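Local coordinates for DUF4595 domain-containing protein (Bacteroides vulgatus, PDB 3TZG) that is of unknown function but forms a porin-like beta barrel, which suggests, without proof, a relationship to outer-membrane barrel proteins, at residues I106-D111 / G126-D131; K74-R79 / Y99-D104. One frame throughout, in Å; residues are numbered along the deposited sequence.

Contact 1: I106-D111 / G126-D131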
loop_
_atom_site.group_PDB
_atom_site.type_symbol
_atom_site.label_atom_id
_atom_site.label_comp_id
_atom_site.label_asym_id
_atom_site.label_seq_id
_atom_site.Cartn_x
_atom_site.Cartn_y
_atom_site.Cartn_z
ATOM N N ILE A 106 -3.622 -9.644 9.761
ATOM C CA ILE A 106 -3.670 -9.952 8.327
ATOM C C ILE A 106 -2.367 -10.559 7.898
ATOM O O ILE A 106 -1.301 -9.977 8.091
ATOM C CB ILE A 106 -3.992 -8.710 7.452
ATOM C CG1 ILE A 106 -5.237 -7.949 7.943
ATOM C CG2 ILE A 106 -4.123 -9.073 5.970
ATOM C CD1 ILE A 106 -5.424 -6.593 7.309
ATOM N N PHE A 107 -2.463 -11.730 7.265
ATOM C CA PHE A 107 -1.346 -12.464 6.670
ATOM C C PHE A 107 -1.414 -12.278 5.186
ATOM O O PHE A 107 -2.470 -12.536 4.591
ATOM C CB PHE A 107 -1.394 -13.963 7.054
ATOM C CG PHE A 107 -1.264 -14.218 8.534
ATOM C CD1 PHE A 107 -2.380 -14.188 9.360
ATOM C CD2 PHE A 107 -0.014 -14.417 9.117
ATOM C CE1 PHE A 107 -2.248 -14.381 10.738
ATOM C CE2 PHE A 107 0.117 -14.579 10.494
ATOM C CZ PHE A 107 -1.001 -14.571 11.295
ATOM N N ILE A 108 -0.333 -11.759 4.586
ATOM C CA ILE A 108 -0.246 -11.597 3.134
ATOM C C ILE A 108 0.919 -12.464 2.659
ATOM O O ILE A 108 2.049 -12.304 3.122
ATOM C CB ILE A 108 -0.124 -10.099 2.704
ATOM C CG1 ILE A 108 -1.304 -9.260 3.273
ATOM C CG2 ILE A 108 -0.050 -9.983 1.185
ATOM C CD1 ILE A 108 -1.308 -7.816 2.979
ATOM N N ASN A 109 0.645 -13.412 1.785
ATOM C CA ASN A 109 1.703 -14.288 1.260
ATOM C C ASN A 109 1.682 -14.232 -0.248
ATOM O O ASN A 109 0.634 -14.506 -0.852
ATOM C CB ASN A 109 1.558 -15.720 1.764
ATOM C CG ASN A 109 1.532 -15.812 3.274
ATOM O OD1 ASN A 109 2.568 -15.834 3.932
ATOM N ND2 ASN A 109 0.336 -15.821 3.863
ATOM N N SER A 110 2.825 -13.816 -0.853
ATOM C CA SER A 110 2.983 -13.670 -2.306
ATOM C C SER A 110 4.094 -14.516 -2.873
ATOM O O SER A 110 5.155 -14.665 -2.262
ATOM C CB SER A 110 3.268 -12.224 -2.674
ATOM O OG SER A 110 2.190 -11.370 -2.320
ATOM N N ASP A 111 3.846 -15.063 -4.060
ATOM C CA ASP A 111 4.827 -15.835 -4.808
ATOM C C ASP A 111 4.969 -15.234 -6.164
ATOM O O ASP A 111 3.966 -14.991 -6.854
ATOM C CB ASP A 111 4.475 -17.318 -4.889
ATOM C CG ASP A 111 4.948 -18.052 -3.671
ATOM O OD1 ASP A 111 6.163 -18.276 -3.563
ATOM O OD2 ASP A 111 4.106 -18.342 -2.783
ATOM N N GLY A 126 4.046 -11.296 4.728
ATOM C CA GLY A 126 3.801 -10.155 5.588
ATOM C C GLY A 126 2.741 -10.419 6.612
ATOM O O GLY A 126 1.713 -11.014 6.284
ATOM N N LYS A 127 2.983 -9.936 7.850
ATOM C CA LYS A 127 2.089 -10.028 8.997
ATOM C C LYS A 127 1.733 -8.630 9.457
ATOM O O LYS A 127 2.634 -7.879 9.794
ATOM C CB LYS A 127 2.762 -10.828 10.123
ATOM C CG LYS A 127 1.813 -11.285 11.208
ATOM C CD LYS A 127 2.565 -11.958 12.353
ATOM C CE LYS A 127 1.613 -12.353 13.455
ATOM N NZ LYS A 127 2.337 -12.852 14.652
ATOM N N TYR A 128 0.447 -8.254 9.436
ATOM C CA TYR A 128 -0.032 -6.934 9.862
ATOM C C TYR A 128 -0.767 -7.125 11.160
ATOM O O TYR A 128 -1.756 -7.851 11.178
ATOM C CB TYR A 128 -0.910 -6.291 8.774
ATOM C CG TYR A 128 -0.142 -5.974 7.509
ATOM C CD1 TYR A 128 0.247 -6.984 6.632
ATOM C CD2 TYR A 128 0.196 -4.662 7.185
ATOM C CE1 TYR A 128 1.028 -6.707 5.513
ATOM C CE2 TYR A 128 0.967 -4.370 6.062
ATOM C CZ TYR A 128 1.379 -5.397 5.230
ATOM O OH TYR A 128 2.095 -5.117 4.101
ATOM N N VAL A 129 -0.233 -6.548 12.261
ATOM C CA VAL A 129 -0.776 -6.674 13.622
ATOM C C VAL A 129 -1.355 -5.318 14.060
ATOM O O VAL A 129 -0.698 -4.289 13.916
ATOM C CB VAL A 129 0.330 -7.190 14.569
ATOM C CG1 VAL A 129 -0.117 -7.159 16.026
ATOM C CG2 VAL A 129 0.750 -8.601 14.171
ATOM N N PHE A 130 -2.604 -5.333 14.554
ATOM C CA PHE A 130 -3.385 -4.146 14.951
ATOM C C PHE A 130 -3.666 -4.140 16.430
ATOM O O PHE A 130 -3.811 -5.216 17.020
ATOM C CB PHE A 130 -4.739 -4.119 14.191
ATOM C CG PHE A 130 -4.612 -4.120 12.687
ATOM C CD1 PHE A 130 -4.333 -5.296 11.995
ATOM C CD2 PHE A 130 -4.720 -2.941 11.967
ATOM C CE1 PHE A 130 -4.125 -5.277 10.615
ATOM C CE2 PHE A 130 -4.536 -2.927 10.584
ATOM C CZ PHE A 130 -4.257 -4.090 9.915
ATOM N N ASP A 131 -3.809 -2.963 17.024
ATOM C CA ASP A 131 -4.129 -2.852 18.442
ATOM C C ASP A 131 -5.676 -2.923 18.673
ATOM O O ASP A 131 -6.439 -3.157 17.728
ATOM C CB ASP A 131 -3.538 -1.548 19.027
ATOM C CG ASP A 131 -4.044 -0.243 18.440
ATOM O OD1 ASP A 131 -5.130 -0.253 17.808
ATOM O OD2 ASP A 131 -3.381 0.800 18.657
#

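Contact 2: K74-R79 / Y99-D104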
loop_
_atom_site.group_PDB
_atom_site.type_symbol
_atom_site.label_atom_id
_atom_site.label_comp_id
_atom_site.label_asym_id
_atom_site.label_seq_id
_atom_site.Cartn_x
_atom_site.Cartn_y
_atom_site.Cartn_z
ATOM N N LYS A 74 -14.372 -9.407 1.674
ATOM C CA LYS A 74 -12.917 -9.155 1.749
ATOM C C LYS A 74 -12.150 -9.796 0.622
ATOM O O LYS A 74 -12.517 -10.896 0.187
ATOM C CB LYS A 74 -12.320 -9.707 3.060
ATOM C CG LYS A 74 -12.917 -9.219 4.362
ATOM C CD LYS A 74 -12.275 -9.978 5.486
ATOM C CE LYS A 74 -12.751 -9.527 6.828
ATOM N NZ LYS A 74 -12.099 -10.306 7.905
ATOM N N ALA A 75 -11.034 -9.178 0.196
ATOM C CA ALA A 75 -10.164 -9.846 -0.780
ATOM C C ALA A 75 -9.603 -11.128 -0.135
ATOM O O ALA A 75 -9.155 -11.102 1.022
ATOM C CB ALA A 75 -9.044 -8.932 -1.248
ATOM N N ARG A 76 -9.734 -12.258 -0.841
ATOM C CA ARG A 76 -9.292 -13.539 -0.319
ATOM C C ARG A 76 -7.986 -13.983 -0.981
ATOM O O ARG A 76 -7.201 -14.715 -0.369
ATOM C CB ARG A 76 -10.391 -14.587 -0.518
ATOM C CG ARG A 76 -11.678 -14.226 0.211
ATOM C CD ARG A 76 -11.472 -14.136 1.707
ATOM N NE ARG A 76 -12.653 -13.604 2.380
ATOM C CZ ARG A 76 -12.786 -13.527 3.696
ATOM N NH1 ARG A 76 -11.808 -13.938 4.493
ATOM N NH2 ARG A 76 -13.902 -13.047 4.228
ATOM N N GLU A 77 -7.750 -13.513 -2.221
ATOM C CA GLU A 77 -6.591 -13.842 -3.059
ATOM C C GLU A 77 -6.512 -12.898 -4.253
ATOM O O GLU A 77 -7.531 -12.316 -4.625
ATOM C CB GLU A 77 -6.695 -15.300 -3.532
ATOM C CG GLU A 77 -8.012 -15.572 -4.211
ATOM C CD GLU A 77 -8.276 -16.999 -4.595
ATOM O OE1 GLU A 77 -7.743 -17.426 -5.643
ATOM O OE2 GLU A 77 -9.144 -17.627 -3.946
ATOM N N SER A 78 -5.315 -12.738 -4.850
ATOM C CA SER A 78 -5.124 -11.864 -6.028
ATOM C C SER A 78 -4.037 -12.408 -6.965
ATOM O O SER A 78 -3.160 -13.165 -6.519
ATOM C CB SER A 78 -4.755 -10.441 -5.614
ATOM O OG SER A 78 -3.385 -10.350 -5.239
ATOM N N ARG A 79 -4.102 -12.018 -8.259
ATOM C CA ARG A 79 -3.101 -12.356 -9.256
ATOM C C ARG A 79 -2.737 -11.090 -9.994
ATOM O O ARG A 79 -3.626 -10.350 -10.430
ATOM C CB ARG A 79 -3.533 -13.478 -10.213
ATOM C CG ARG A 79 -2.315 -14.022 -10.949
ATOM C CD ARG A 79 -2.461 -15.386 -11.548
ATOM N NE ARG A 79 -1.134 -15.816 -11.978
ATOM C CZ ARG A 79 -0.858 -17.009 -12.486
ATOM N NH1 ARG A 79 -1.820 -17.909 -12.644
ATOM N NH2 ARG A 79 0.385 -17.312 -12.840
ATOM N N TYR A 99 -4.701 -13.626 0.962
ATOM C CA TYR A 99 -4.990 -12.771 2.128
ATOM C C TYR A 99 -5.705 -13.625 3.207
ATOM O O TYR A 99 -6.720 -14.260 2.905
ATOM C CB TYR A 99 -5.846 -11.547 1.689
ATOM C CG TYR A 99 -5.234 -10.758 0.545
ATOM C CD1 TYR A 99 -4.202 -9.855 0.770
ATOM C CD2 TYR A 99 -5.661 -10.943 -0.765
ATOM C CE1 TYR A 99 -3.581 -9.186 -0.281
ATOM C CE2 TYR A 99 -5.071 -10.246 -1.828
ATOM C CZ TYR A 99 -4.020 -9.377 -1.583
ATOM O OH TYR A 99 -3.389 -8.701 -2.614
ATOM N N ASP A 100 -5.122 -13.725 4.421
ATOM C CA ASP A 100 -5.706 -14.485 5.537
ATOM C C ASP A 100 -5.856 -13.595 6.747
ATOM O O ASP A 100 -4.977 -12.766 7.041
ATOM C CB ASP A 100 -4.906 -15.716 5.882
ATOM C CG ASP A 100 -5.036 -16.762 4.795
ATOM O OD1 ASP A 100 -5.994 -17.585 4.864
ATOM O OD2 ASP A 100 -4.191 -16.762 3.873
ATOM N N TYR A 101 -7.001 -13.769 7.437
ATOM C CA TYR A 101 -7.437 -12.949 8.559
ATOM C C TYR A 101 -7.679 -13.803 9.771
ATOM O O TYR A 101 -8.366 -14.799 9.645
ATOM C CB TYR A 101 -8.723 -12.195 8.164
ATOM C CG TYR A 101 -8.622 -11.511 6.821
ATOM C CD1 TYR A 101 -8.117 -10.220 6.711
ATOM C CD2 TYR A 101 -8.995 -12.167 5.653
ATOM C CE1 TYR A 101 -8.029 -9.582 5.475
ATOM C CE2 TYR A 101 -8.872 -11.551 4.407
ATOM C CZ TYR A 101 -8.421 -10.246 4.327
ATOM O OH TYR A 101 -8.276 -9.640 3.107
ATOM N N LYS A 102 -7.067 -13.450 10.920
ATOM C CA LYS A 102 -7.150 -14.152 12.216
ATOM C C LYS A 102 -7.316 -13.066 13.284
ATOM O O LYS A 102 -6.362 -12.394 13.680
ATOM C CB LYS A 102 -5.916 -15.048 12.440
ATOM C CG LYS A 102 -6.120 -16.203 13.405
ATOM C CD LYS A 102 -4.842 -17.073 13.595
ATOM C CE LYS A 102 -4.407 -17.866 12.369
ATOM N NZ LYS A 102 -3.172 -18.681 12.598
ATOM N N GLY A 103 -8.565 -12.811 13.626
ATOM C CA GLY A 103 -8.920 -11.711 14.497
ATOM C C GLY A 103 -8.823 -10.464 13.656
ATOM O O GLY A 103 -9.416 -10.397 12.571
ATOM N N ASP A 104 -8.006 -9.513 14.094
ATOM C CA ASP A 104 -7.792 -8.313 13.281
ATOM C C ASP A 104 -6.584 -8.538 12.328
ATOM O O ASP A 104 -6.638 -8.056 11.192
ATOM C CB ASP A 104 -7.591 -7.061 14.168
ATOM C CG ASP A 104 -8.802 -6.146 14.305
ATOM O OD1 ASP A 104 -9.665 -6.159 13.390
ATOM O OD2 ASP A 104 -8.835 -5.339 15.276
HETATM O O HOH W 1 -9.154 -15.225 3.804
#

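Contact 1: I106-D111 / G126-D131
The Tyr128 ring has the carbonyl oxygen of Ile106 at its edge, in plane, while the Ile108 methyl CD1 reaches it obliquely, 3.6 Å from Tyr128 CE1. The Phe130 ring is likewise met at a slant, its CE1 lying 3.8 Å from Ile106 CD1. Phe107 points to the other face of the sheet, where the extended chain of Lys127 (CG anti to the backbone N, chi1 -165°) runs alongside its ring, pointing the same way, with Lys127 CG 3.8 Å from Phe107 CE2. A glycine here removes the aliphatic flank of the Phe107 ring and would probably loosen the packing on that face. The backbone ladder is antiparallel: Ile106 pairs with Tyr128, and Ile108 with Gly126, each through two hydrogen bonds lying in the carbonyl planes. The Gly126 N to Ile108 O bond, 2.8 Å long, is almost straight at 177°. Beyond the hairpin, Tyr128 OH bonds to Asp177 O, and helix 181-188 packs on Ile106, Ile108 and Tyr128. The chemistry thus divides by face: aromatic and branched side chains meet the helix on one, whereas on the other an apolar lysine stem lines a phenyl ring and carries its ammonium beyond it.

Contact 2: K74-R79 / Y99-D104
This is the open end of a beta hairpin, strands 74-85 and 90-102, where side chains rather than a regular backbone ladder do much of the joining. The short segments run at 150° to one another, and a single direct backbone hydrogen bond links them, from Tyr99 N to Arg76 O at 3.0 Å. Although its N-H points well at the acceptor, the donor stands 56° out of the carbonyl plane and so misses the lone-pair direction. A water reinforces this point by accepting from Arg76 NH1, in the plane of the guanidinium, and donating to Tyr99 O.

Two tyrosines complete the junction. Tyr101 sends its hydroxyl across to the opposite strand, Tyr101 OH donating to Ala75 O at 2.7 Å, with that oxygen at the ring's edge. One face of the same ring carries the extended Lys74 chain: CD sits over the centre in a CH-pi contact, 3.9 Å from the centroid, and NZ makes an off-centre cation-pi contact. The Arg76 guanidinium stands nearly perpendicular to the ring, bringing NH1 to 3.5 Å from Tyr101 CD2; its NE is held by Gly71 O. Farther along, Tyr99 OH and Ser78 OG share a hydrogen bond of 3.1 Å, while Ser78 CB and the backbone N of Glu77 lie at the edge of the Tyr99 ring.

Tyr186 of helix 181-188 stacks on Tyr99 and bonds to the Tyr101 hydroxyl. Aromatics on one face of a hairpin, tied both to the adjoining strand and to a helix packed against it, are consistent with the antiparallel wall of a porin-like beta barrel.

Contact 2 (74-79 with 99-104) closes before contact 1 (106-111 with 126-131) opens, so the two hairpins follow in series along the chain, their centres 9 Å apart. Strand 90-102 of contact 2 and strand 105-114 of contact 1 are neighbours in the antiparallel order, with a probable hydrogen bond of 2.7 Å from Phe107 N to Asp100 O across the seam. Side chains continue the join, Ile106 packing on Tyr101 and Ile108 on Tyr99, and both contacts reach helix 181-188. The pair illustrates how a porin-like barrel wall is built by adding one up-and-down hairpin after another, here against a common helix.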